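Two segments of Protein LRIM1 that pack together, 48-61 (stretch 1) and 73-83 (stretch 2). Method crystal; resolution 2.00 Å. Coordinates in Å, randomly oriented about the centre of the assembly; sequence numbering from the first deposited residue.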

# COMPACT_ATOMS: atom_id res chain seq x y z
N GLN A 48 -8.68 -3.37 24.59
CA GLN A 48 -9.86 -3.62 23.78
C GLN A 48 -10.88 -2.50 23.90
O GLN A 48 -10.93 -1.78 24.90
CB GLN A 48 -10.50 -4.96 24.16
CG GLN A 48 -10.55 -5.20 25.66
CD GLN A 48 -11.02 -6.61 25.99
OE1 GLN A 48 -12.16 -6.98 25.71
NE2 GLN A 48 -10.14 -7.39 26.61
N ILE A 49 -11.70 -2.36 22.87
CA ILE A 49 -12.81 -1.43 22.90
C ILE A 49 -13.89 -1.99 22.00
O ILE A 49 -13.59 -2.55 20.96
CB ILE A 49 -12.38 -0.02 22.43
CG1 ILE A 49 -13.53 0.97 22.62
CG2 ILE A 49 -11.93 -0.06 20.98
CD1 ILE A 49 -13.09 2.42 22.69
N SER A 50 -15.14 -1.84 22.40
CA SER A 50 -16.24 -2.39 21.63
C SER A 50 -17.02 -1.28 20.96
O SER A 50 -17.11 -0.17 21.48
CB SER A 50 -17.16 -3.20 22.52
OG SER A 50 -18.02 -2.35 23.26
N ALA A 51 -17.60 -1.59 19.81
CA ALA A 51 -18.51 -0.68 19.14
C ALA A 51 -19.63 -0.27 20.11
O ALA A 51 -20.04 0.88 20.13
CB ALA A 51 -19.10 -1.34 17.91
N ALA A 52 -20.10 -1.22 20.92
CA ALA A 52 -21.20 -0.94 21.86
C ALA A 52 -20.84 0.19 22.81
O ALA A 52 -21.68 1.03 23.13
CB ALA A 52 -21.55 -2.21 22.65
N ASP A 53 -19.59 0.21 23.26
CA ASP A 53 -19.10 1.29 24.12
C ASP A 53 -19.22 2.63 23.43
O ASP A 53 -19.48 3.66 24.07
CB ASP A 53 -17.62 1.06 24.46
CG ASP A 53 -17.35 -0.29 25.08
OD1 ASP A 53 -18.31 -0.92 25.58
OD2 ASP A 53 -16.18 -0.73 25.07
N LEU A 54 -19.03 2.64 22.12
CA LEU A 54 -18.98 3.88 21.37
C LEU A 54 -20.30 4.19 20.69
O LEU A 54 -20.48 5.27 20.12
CB LEU A 54 -17.85 3.81 20.33
CG LEU A 54 -16.48 3.56 20.96
CD1 LEU A 54 -15.46 3.18 19.91
CD2 LEU A 54 -16.03 4.79 21.74
N ALA A 55 -21.24 3.26 20.75
CA ALA A 55 -22.52 3.40 20.06
C ALA A 55 -23.25 4.72 20.37
O ALA A 55 -23.83 5.32 19.48
CB ALA A 55 -23.42 2.22 20.38
N PRO A 56 -23.22 5.16 21.64
CA PRO A 56 -24.01 6.36 21.99
C PRO A 56 -23.46 7.67 21.41
O PRO A 56 -24.12 8.70 21.52
CB PRO A 56 -23.94 6.38 23.52
CG PRO A 56 -22.74 5.56 23.86
CD PRO A 56 -22.74 4.47 22.85
N PHE A 57 -22.29 7.62 20.79
CA PHE A 57 -21.69 8.83 20.24
C PHE A 57 -21.99 8.93 18.75
O PHE A 57 -21.15 8.65 17.91
CB PHE A 57 -20.19 8.83 20.52
CG PHE A 57 -19.86 8.73 21.98
CD1 PHE A 57 -20.10 9.81 22.83
CD2 PHE A 57 -19.36 7.56 22.52
CE1 PHE A 57 -19.82 9.72 24.18
CE2 PHE A 57 -19.07 7.47 23.88
CZ PHE A 57 -19.30 8.55 24.71
N THR A 58 -23.22 9.35 18.45
CA THR A 58 -23.76 9.27 17.10
C THR A 58 -23.22 10.34 16.16
O THR A 58 -23.47 10.30 14.96
CB THR A 58 -25.30 9.40 17.12
OG1 THR A 58 -25.68 10.58 17.83
CG2 THR A 58 -25.93 8.19 17.79
N LYS A 59 -22.50 11.30 16.72
CA LYS A 59 -21.88 12.36 15.91
C LYS A 59 -20.36 12.16 15.79
O LYS A 59 -19.67 12.98 15.21
CB LYS A 59 -22.19 13.73 16.52
CG LYS A 59 -23.66 14.12 16.46
CD LYS A 59 -24.19 14.06 15.03
CE LYS A 59 -25.63 14.55 14.95
NZ LYS A 59 -25.74 16.01 15.21
N LEU A 60 -19.86 11.05 16.33
CA LEU A 60 -18.42 10.79 16.30
C LEU A 60 -17.92 10.55 14.87
O LEU A 60 -18.34 9.61 14.20
CB LEU A 60 -18.11 9.59 17.19
CG LEU A 60 -16.65 9.13 17.26
CD1 LEU A 60 -15.82 10.09 18.10
CD2 LEU A 60 -16.61 7.73 17.84
N GLU A 61 -17.02 11.42 14.42
CA GLU A 61 -16.44 11.33 13.07
C GLU A 61 -14.98 10.90 13.07
O GLU A 61 -14.49 10.35 12.09
CB GLU A 61 -16.55 12.69 12.37
CG GLU A 61 -17.98 13.11 12.08
CD GLU A 61 -18.06 14.45 11.39
OE1 GLU A 61 -17.05 14.89 10.81
OE2 GLU A 61 -19.15 15.06 11.44
N THR A 73 -9.31 -8.91 17.36
CA THR A 73 -10.27 -8.26 16.47
C THR A 73 -10.71 -6.88 16.97
O THR A 73 -11.12 -6.72 18.12
CB THR A 73 -11.51 -9.15 16.25
OG1 THR A 73 -11.11 -10.35 15.58
CG2 THR A 73 -12.55 -8.44 15.41
N LEU A 74 -10.60 -5.87 16.11
CA LEU A 74 -11.16 -4.55 16.37
C LEU A 74 -12.34 -4.35 15.43
O LEU A 74 -12.15 -4.10 14.23
CB LEU A 74 -10.12 -3.44 16.16
CG LEU A 74 -10.68 -2.03 16.33
CD1 LEU A 74 -11.30 -1.89 17.72
CD2 LEU A 74 -9.63 -0.95 16.10
N ASP A 75 -13.55 -4.48 15.95
CA ASP A 75 -14.74 -4.46 15.13
C ASP A 75 -15.54 -3.20 15.41
O ASP A 75 -16.21 -3.09 16.43
CB ASP A 75 -15.62 -5.69 15.37
CG ASP A 75 -16.80 -5.78 14.41
OD1 ASP A 75 -17.14 -4.76 13.77
OD2 ASP A 75 -17.38 -6.88 14.30
N LEU A 76 -15.45 -2.24 14.50
CA LEU A 76 -16.16 -0.98 14.64
C LEU A 76 -17.05 -0.74 13.44
O LEU A 76 -17.34 0.40 13.08
CB LEU A 76 -15.16 0.16 14.76
CG LEU A 76 -14.17 -0.00 15.90
CD1 LEU A 76 -13.23 1.19 15.93
CD2 LEU A 76 -14.90 -0.15 17.23
N GLU A 77 -17.49 -1.84 12.83
CA GLU A 77 -18.30 -1.77 11.62
C GLU A 77 -19.61 -1.04 11.88
O GLU A 77 -20.17 -0.41 10.98
CB GLU A 77 -18.59 -3.19 11.11
CG GLU A 77 -19.29 -3.24 9.77
CD GLU A 77 -19.44 -4.66 9.24
OE1 GLU A 77 -18.44 -5.41 9.26
OE2 GLU A 77 -20.55 -5.02 8.80
N SER A 78 -20.09 -1.11 13.12
CA SER A 78 -21.39 -0.56 13.47
C SER A 78 -21.33 0.92 13.84
O SER A 78 -22.36 1.52 14.14
CB SER A 78 -22.02 -1.34 14.63
OG SER A 78 -21.29 -1.15 15.82
N LEU A 79 -20.14 1.51 13.83
CA LEU A 79 -20.01 2.95 14.01
C LEU A 79 -20.22 3.61 12.65
O LEU A 79 -19.27 3.83 11.89
CB LEU A 79 -18.67 3.33 14.63
CG LEU A 79 -18.39 2.68 15.99
CD1 LEU A 79 -17.11 3.24 16.59
CD2 LEU A 79 -19.57 2.89 16.95
N SER A 80 -21.48 3.91 12.36
CA SER A 80 -21.92 4.33 11.04
C SER A 80 -21.42 5.72 10.62
O SER A 80 -21.38 6.02 9.43
CB SER A 80 -23.45 4.30 11.00
OG SER A 80 -23.94 4.78 9.76
N THR A 81 -21.07 6.55 11.59
CA THR A 81 -20.72 7.95 11.30
C THR A 81 -19.21 8.16 11.20
O THR A 81 -18.76 9.15 10.63
CB THR A 81 -21.30 8.90 12.36
OG1 THR A 81 -22.73 8.91 12.27
CG2 THR A 81 -20.78 10.33 12.17
N LEU A 82 -18.44 7.22 11.72
CA LEU A 82 -16.99 7.33 11.73
C LEU A 82 -16.41 7.56 10.33
O LEU A 82 -16.71 6.83 9.39
CB LEU A 82 -16.39 6.06 12.33
CG LEU A 82 -14.99 6.21 12.93
CD1 LEU A 82 -15.01 7.14 14.14
CD2 LEU A 82 -14.43 4.83 13.30
N ARG A 83 -15.58 8.60 10.20
CA ARG A 83 -14.94 8.95 8.93
C ARG A 83 -13.44 8.71 8.98
O ARG A 83 -12.82 8.36 7.99
CB ARG A 83 -15.19 10.43 8.59
CG ARG A 83 -16.66 10.80 8.47
CD ARG A 83 -16.87 12.32 8.37
NE ARG A 83 -16.45 12.84 7.08
CZ ARG A 83 -16.45 14.14 6.76
NH1 ARG A 83 -16.84 15.05 7.64
NH2 ARG A 83 -16.05 14.52 5.55
O HOH W 1 -13.52 -4.70 19.18
O HOH W 2 -11.49 -4.74 20.92
O HOH W 3 -17.24 -4.22 18.44

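The two stretches bury 646 Å², both sides summed. The centre of the contact is a cluster of Leu54, Leu76 and Leu79 with Ala51 packed against it. Leu54 and Leu79 point toward the opposing stretch, each with chi1 m and chi2 t, and meet at 3.7 Å between Leu54 CD1 and Leu79 CD1. Leu76, in the same rotamer, brings its CD2 to 4.3 Å from Leu54 CD1; the branched leucines fill this buried centre with methyls. Ala51 faces stretch 2 from the first turn of the helix. Its methyl is small enough for a close approach of the backbones, with the CA atoms of Ala51 and Leu76 5.1 Å apart, and its CB lies 3.7 Å from Asp75 O. The apolar packing extends through Ile49 CG2 and Leu74 CD1 (3.8 Å) at one end and Leu60 CG and Leu82 CD1 (4.0 Å) at the other.

Beside Ala51 the strand is reached through water 3, which accepts from Ala51 N (3.0 Å) and donates to Asp75 O (2.5 Å). At the other end the hydrogen bonds are direct. Threonine offers a hydroxyl and a methyl at once: Thr81 OG1 donates to Thr58 O (3.1 Å), while Thr81 CG2 packs 3.9 Å from Glu61 CG. Arg83 N donates to Glu61 O (2.8 Å), and a salt bridge from Arg83 NH1 to Glu61 OE1 (3.2 Å) joins their opposite charges at the less buried edge.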